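Local coordinates for uncharacterized protein (Legionella pneumophila subsp. pneumophila str. Philadelphia 1, PDB 4RXV) that is of unknown function but is probably a secreted effector whose N-terminal part belongs to a RavJ-type, clan CA-like peptidase family, at residues A[149-152]-A[157-160]; A[187-192]-A[197-202]. All blocks are in the same frame, centred on the assembly; numbering follows the deposited sequence.

Contact 1. Residues A[149-152]-A[157-160]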
ATOM      1  N   SER A 149      12.537   9.801  13.415  1.00 20.87           N
ATOM      2  CA  SER A 149      11.150  10.202  13.649  1.00 25.19           C
ATOM      3  C   SER A 149      10.392   9.258  14.586  1.00 23.58           C
ATOM      4  O   SER A 149      10.566   8.046  14.532  1.00 25.46           O
ATOM      5  CB  SER A 149      10.388  10.276  12.323  1.00 29.38           C
ATOM      6  OG  SER A 149      11.055  11.096  11.379  1.00 31.10           O
ATOM      7  N   ARG A 150       9.534   9.823  15.431  1.00 20.39           N
ATOM      8  CA  ARG A 150       8.584   9.031  16.200  1.00 18.49           C
ATOM      9  C   ARG A 150       7.225   9.670  16.029  1.00 16.36           C
ATOM     10  O   ARG A 150       7.013  10.830  16.406  1.00 18.98           O
ATOM     11  CB  ARG A 150       8.946   8.997  17.680  1.00 21.01           C
ATOM     12  N   LEU A 151       6.308   8.927  15.453  1.00 14.50           N
ATOM     13  CA  LEU A 151       4.995   9.445  15.221  1.00 12.85           C
ATOM     14  C   LEU A 151       4.202   9.260  16.492  1.00 11.52           C
ATOM     15  O   LEU A 151       4.550   8.429  17.329  1.00 12.39           O
ATOM     16  CB  LEU A 151       4.343   8.679  14.074  1.00 13.64           C
ATOM     17  CG  LEU A 151       5.112   8.758  12.752  1.00 14.44           C
ATOM     18  CD1 LEU A 151       4.411   7.908  11.711  1.00 15.87           C
ATOM     19  CD2 LEU A 151       5.271  10.192  12.271  1.00 16.20           C
ATOM     20  N   PRO A 152       3.115  10.006  16.632  1.00 11.18           N
ATOM     21  CA  PRO A 152       2.232   9.788  17.778  1.00 11.35           C
ATOM     22  C   PRO A 152       1.681   8.380  17.805  1.00 11.99           C
ATOM     23  O   PRO A 152       1.399   7.808  16.754  1.00 12.82           O
ATOM     24  CB  PRO A 152       1.114  10.812  17.557  1.00 13.04           C
ATOM     25  CG  PRO A 152       1.187  11.169  16.116  1.00 15.75           C
ATOM     26  CD  PRO A 152       2.596  11.012  15.695  1.00 12.90           C
ATOM     27  N   GLN A 157      -3.702  11.383  17.776  1.00 13.14           N
ATOM     28  CA  GLN A 157      -3.806  11.379  16.323  1.00 14.24           C
ATOM     29  C   GLN A 157      -2.583  11.994  15.660  1.00 12.66           C
ATOM     30  O   GLN A 157      -1.909  12.884  16.209  1.00 13.41           O
ATOM     31  CB  GLN A 157      -5.053  12.134  15.890  1.00 16.66           C
ATOM     32  CG  GLN A 157      -6.333  11.385  16.149  1.00 20.73           C
ATOM     33  CD  GLN A 157      -7.538  12.215  15.773  1.00 26.50           C
ATOM     34  OE1 GLN A 157      -7.601  13.406  16.085  1.00 30.11           O
ATOM     35  NE2 GLN A 157      -8.496  11.600  15.087  1.00 28.00           N
ATOM     36  N   LEU A 158      -2.317  11.495  14.461  1.00 12.04           N
ATOM     37  CA  LEU A 158      -1.358  12.074  13.560  1.00 11.16           C
ATOM     38  C   LEU A 158      -2.044  13.207  12.795  1.00 11.92           C
ATOM     39  O   LEU A 158      -3.089  13.009  12.159  1.00 12.25           O
ATOM     40  CB  LEU A 158      -0.840  10.997  12.620  1.00 11.39           C
ATOM     41  CG  LEU A 158       0.160  11.445  11.552  1.00 11.84           C
ATOM     42  CD1 LEU A 158       1.468  11.905  12.147  1.00 14.83           C
ATOM     43  CD2 LEU A 158       0.422  10.322  10.569  1.00 12.30           C
ATOM     44  N   THR A 159      -1.451  14.393  12.878  1.00 12.88           N
ATOM     45  CA  THR A 159      -1.904  15.588  12.179  1.00 15.02           C
ATOM     46  C   THR A 159      -0.693  16.248  11.523  1.00 13.44           C
ATOM     47  O   THR A 159       0.442  15.853  11.771  1.00 13.35           O
ATOM     48  CB  THR A 159      -2.523  16.563  13.147  1.00 19.56           C
ATOM     49  OG1 THR A 159      -1.539  16.881  14.122  1.00 20.93           O
ATOM     50  CG2 THR A 159      -3.729  15.945  13.826  1.00 21.05           C
ATOM     51  N   ALA A 160      -0.933  17.277  10.720  1.00 13.87           N
ATOM     52  CA  ALA A 160       0.129  17.893   9.947  1.00 14.91           C
ATOM     53  C   ALA A 160       1.261  18.414  10.825  1.00 15.77           C
ATOM     54  O   ALA A 160       2.428  18.365  10.427  1.00 18.83           O
ATOM     55  CB  ALA A 160      -0.431  19.009   9.085  1.00 17.15           C
TER

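Contact 2. Residues A[187-192]-A[197-202]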
ATOM      1  N   ILE A 187       5.707   9.799  -2.401  1.00  8.60           N
ATOM      2  CA  ILE A 187       5.596  11.207  -2.740  1.00  8.88           C
ATOM      3  C   ILE A 187       5.241  12.042  -1.513  1.00  8.43           C
ATOM      4  O   ILE A 187       4.662  11.549  -0.547  1.00  8.80           O
ATOM      5  CB  ILE A 187       4.551  11.462  -3.903  1.00  9.85           C
ATOM      6  CG1 ILE A 187       3.049  11.469  -3.474  1.00 12.34           C
ATOM      7  CG2 ILE A 187       4.791  10.517  -5.070  1.00 10.63           C
ATOM      8  CD1 ILE A 187       2.508  10.246  -2.881  1.00 12.33           C
ATOM      9  N   PRO A 188       5.603  13.321  -1.528  1.00  8.95           N
ATOM     10  CA  PRO A 188       5.207  14.203  -0.430  1.00  9.60           C
ATOM     11  C   PRO A 188       3.721  14.495  -0.417  1.00  9.61           C
ATOM     12  O   PRO A 188       3.035  14.363  -1.435  1.00 10.14           O
ATOM     13  CB  PRO A 188       6.013  15.480  -0.681  1.00 11.08           C
ATOM     14  CG  PRO A 188       6.293  15.449  -2.141  1.00 12.65           C
ATOM     15  CD  PRO A 188       6.386  14.030  -2.555  1.00 10.04           C
ATOM     16  N   LYS A 189       3.210  14.937   0.731  1.00 10.44           N
ATOM     17  CA  LYS A 189       1.781  15.164   0.876  1.00 11.05           C
ATOM     18  C   LYS A 189       1.202  16.131  -0.139  1.00 10.46           C
ATOM     19  O   LYS A 189       0.073  15.956  -0.556  1.00 11.25           O
ATOM     20  CB  LYS A 189       1.443  15.620   2.297  1.00 12.43           C
ATOM     21  CG  LYS A 189       2.020  16.956   2.704  1.00 14.69           C
ATOM     22  CD  LYS A 189       1.596  17.318   4.122  1.00 18.15           C
ATOM     23  CE  LYS A 189       1.897  18.770   4.458  1.00 23.36           C
ATOM     24  NZ  LYS A 189       3.340  19.090   4.296  1.00 28.07           N
ATOM     25  N   GLU A 190       1.980  17.107  -0.588  1.00 11.68           N
ATOM     26  CA  GLU A 190       1.467  18.057  -1.570  1.00 12.89           C
ATOM     27  C   GLU A 190       1.095  17.420  -2.899  1.00 12.88           C
ATOM     28  O   GLU A 190       0.282  17.990  -3.641  1.00 15.47           O
ATOM     29  CB  GLU A 190       2.488  19.162  -1.806  1.00 15.44           C
ATOM     30  CG  GLU A 190       2.667  20.077  -0.626  1.00 17.32           C
ATOM     31  CD  GLU A 190       3.583  19.523   0.457  1.00 18.25           C
ATOM     32  OE1 GLU A 190       4.342  18.543   0.227  1.00 17.67           O
ATOM     33  OE2 GLU A 190       3.549  20.109   1.559  1.00 21.15           O
ATOM     34  N   GLN A 191       1.782  16.304  -3.217  0.52 12.26           N
ATOM     35  CA  GLN A 191       1.595  15.490  -4.436  0.52 10.30           C
ATOM     36  C   GLN A 191       0.498  14.413  -4.276  0.52  9.61           C
ATOM     37  O   GLN A 191       0.073  13.836  -5.276  0.52 10.65           O
ATOM     38  CB  GLN A 191       2.920  14.784  -4.890  0.52 10.55           C
ATOM     39  CG  GLN A 191       3.967  15.640  -5.706  0.52 12.58           C
ATOM     40  CD  GLN A 191       5.312  14.910  -6.077  0.52 11.29           C
ATOM     41  OE1 GLN A 191       6.398  15.425  -5.739  0.52 12.73           O
ATOM     42  NE2 GLN A 191       5.240  13.760  -6.828  0.52 12.02           N
ATOM     43  N   PHE A 192       0.026  14.136  -3.055  1.00  9.08           N
ATOM     44  CA  PHE A 192      -0.781  12.943  -2.796  1.00  8.73           C
ATOM     45  C   PHE A 192      -2.229  13.106  -3.250  1.00  8.47           C
ATOM     46  O   PHE A 192      -2.870  14.095  -2.933  1.00 10.11           O
ATOM     47  CB  PHE A 192      -0.669  12.613  -1.301  1.00  8.98           C
ATOM     48  CG  PHE A 192      -1.563  11.476  -0.827  1.00  8.11           C
ATOM     49  CD1 PHE A 192      -1.653  10.270  -1.514  1.00  8.27           C
ATOM     50  CD2 PHE A 192      -2.272  11.610   0.348  1.00  8.41           C
ATOM     51  CE1 PHE A 192      -2.474   9.259  -1.059  1.00  8.25           C
ATOM     52  CE2 PHE A 192      -3.083  10.593   0.808  1.00  8.59           C
ATOM     53  CZ  PHE A 192      -3.169   9.417   0.121  1.00  8.83           C
ATOM     54  N   SER A 197      -7.827  14.236   2.866  1.00 10.74           N
ATOM     55  CA  SER A 197      -8.340  13.262   3.814  1.00 10.95           C
ATOM     56  C   SER A 197      -7.221  12.563   4.570  1.00  9.59           C
ATOM     57  O   SER A 197      -7.486  11.657   5.349  1.00 10.33           O
ATOM     58  CB  SER A 197      -9.184  12.223   3.097  1.00 13.45           C
ATOM     59  OG  SER A 197      -8.396  11.442   2.240  1.00 14.57           O
ATOM     60  N   LEU A 198      -5.978  12.988   4.349  1.00  9.81           N
ATOM     61  CA  LEU A 198      -4.819  12.356   4.989  1.00 10.01           C
ATOM     62  C   LEU A 198      -4.896  12.450   6.508  1.00 10.25           C
ATOM     63  O   LEU A 198      -4.724  11.460   7.209  1.00 11.06           O
ATOM     64  CB  LEU A 198      -3.539  13.017   4.463  1.00 10.75           C
ATOM     65  CG  LEU A 198      -2.200  12.574   5.055  1.00 11.15           C
ATOM     66  CD1 LEU A 198      -2.010  11.091   4.912  1.00 11.91           C
ATOM     67  CD2 LEU A 198      -1.075  13.328   4.386  1.00 12.08           C
ATOM     68  N   PHE A 199      -5.181  13.645   7.003  1.00 10.81           N
ATOM     69  CA  PHE A 199      -5.271  13.909   8.444  1.00 11.26           C
ATOM     70  C   PHE A 199      -6.722  14.189   8.831  1.00 12.26           C
ATOM     71  O   PHE A 199      -7.466  14.786   8.041  1.00 14.07           O
ATOM     72  CB  PHE A 199      -4.408  15.112   8.834  1.00 11.85           C
ATOM     73  CG  PHE A 199      -2.982  14.994   8.417  1.00 11.92           C
ATOM     74  CD1 PHE A 199      -2.174  13.994   8.907  1.00 12.54           C
ATOM     75  CD2 PHE A 199      -2.457  15.877   7.493  1.00 13.08           C
ATOM     76  CE1 PHE A 199      -0.872  13.876   8.490  1.00 13.31           C
ATOM     77  CE2 PHE A 199      -1.151  15.770   7.090  1.00 14.45           C
ATOM     78  CZ  PHE A 199      -0.351  14.777   7.600  1.00 13.40           C
ATOM     79  N   PRO A 200      -7.136  13.801  10.053  1.00 13.05           N
ATOM     80  CA  PRO A 200      -6.342  13.118  11.082  1.00 13.06           C
ATOM     81  C   PRO A 200      -6.176  11.639  10.770  1.00 11.29           C
ATOM     82  O   PRO A 200      -6.989  11.022  10.066  1.00 11.70           O
ATOM     83  CB  PRO A 200      -7.190  13.294  12.339  1.00 15.19           C
ATOM     84  CG  PRO A 200      -8.572  13.332  11.823  1.00 15.16           C
ATOM     85  CD  PRO A 200      -8.485  14.110  10.544  1.00 14.90           C
ATOM     86  N   ALA A 201      -5.112  11.069  11.319  1.00 11.14           N
ATOM     87  CA  ALA A 201      -4.789   9.668  11.113  1.00 10.96           C
ATOM     88  C   ALA A 201      -4.405   9.030  12.431  1.00 10.65           C
ATOM     89  O   ALA A 201      -4.175   9.730  13.422  1.00 11.42           O
ATOM     90  CB  ALA A 201      -3.650   9.522  10.081  1.00 11.87           C
ATOM     91  N   THR A 202      -4.343   7.710  12.453  1.00 10.64           N
ATOM     92  CA  THR A 202      -3.911   6.960  13.604  1.00 10.19           C
ATOM     93  C   THR A 202      -2.751   6.058  13.190  1.00  9.55           C
ATOM     94  O   THR A 202      -2.768   5.457  12.131  1.00 10.74           O
ATOM     95  CB  THR A 202      -5.083   6.154  14.226  1.00 11.30           C
ATOM     96  OG1 THR A 202      -4.631   5.554  15.440  1.00 12.19           O
ATOM     97  CG2 THR A 202      -5.637   5.093  13.290  1.00 12.72           C
TER

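Contact 1. Residues A[149-152]-A[157-160]
P152 and L158 meet with their side chains at about a right angle, the proline presenting the CG–CD side of its ring to the leucine. The CG atom of P152 lies 3.7 Å from CA of L158 and 3.5 Å from the carbonyl O of Q157, so the ring rests on the peptide that joins Q157 to L158 as well as on a side chain. Next to it, CD of P152 is 3.8 Å from CD1 of L158, and CB of L158 approaches CG of P152 to 4.0 Å. With CG of L158 anti to the backbone N (chi1 178°) and chi2 near 66°, CD1 comes nearer to 149-152 than the direction of the CB bond suggests. The same methyl also serves L151: CD2 of L151 stops 4.2 Å from CD1 of L158, a looser methyl-to-methyl contact in which the two leucines run at a slant to each other. All these approaches are apolar or ring-to-carbonyl van der Waals contacts, and the closest pair of CA atoms, those of P152 and L158, is 6.0 Å apart. Polar groups turn to other partners: NE2 of Q157 bonds to the hydroxyl of Y137, and the backbone N of L151 to OE1 of Q206. Both segments belong to the loop between strands 136-146 and 168-170. L151 and L158 are buried against V203 of strand 202-206 and L143 of strand 136-146; L151 also touches A126 and L158 touches I128, both of strand 123-133, whereas P152 touches V162 in the same loop. The contact thus joins two parts of this loop where its leucines lie on the antiparallel sheet.

Contact 2. Residues A[187-192]-A[197-202]
K189 and L198 mark the nearest backbone approach, their CA atoms 8.3 Å apart, between a 3-10 turn at 189-191 and an irregular segment with a cis peptide before P200. The turn is recorded by Q191 N to P188 O at 2.9 Å and F192 N to K189 O at 3.1 Å. Across the gap, each methyl of L198 takes one partner: CD2 touches CB of K189 at 4.0 Å, while CD1 lies 4.3 Å from CE2 of F192 in an oblique approach to that ring. CG of L198 also sits 3.7 Å above the centre of one face of the F199 ring. CD of K189 passes the edge of the F199 ring, 4.3 Å from CE2 of F199. A bend at the end of the lysine chain (chi4 -58°) takes NZ away from the contact to a salt bridge with OE2 of E190 at 2.9 Å, on the syn side but 34° out of the carboxylate plane. K189, F192 and L198 all touch I169 of strand 168-170, and F192 and L198 also reach I141 of strand 136-146. The arrangement is that of two parts of one long connection folded back over the antiparallel sheet, in a domain probably related to clan CA peptidases.

Overall arrangement
Contacts 1 and 2 follow each other along the chain, with centres about 12 Å apart, and both apply loops to the four-stranded antiparallel sheet. They are coupled directly: L158 N lies 2.8 Å from A201 O, a probable hydrogen bond, and Q157 packs on P200. Each is partly buried, with two buried residues among the four that touch, and both bury nearly the same area. Their chemistry differs. Contact 1 sets a proline ring on a leucine and the carbonyl of Q157, with the two leucines on V203 and L143, whereas contact 2 adds aromatic rings and a lysine whose ammonium ends in a salt bridge with exposed E190. Contact 1 lies farther from the chain centre, about 19 Å against 14 Å.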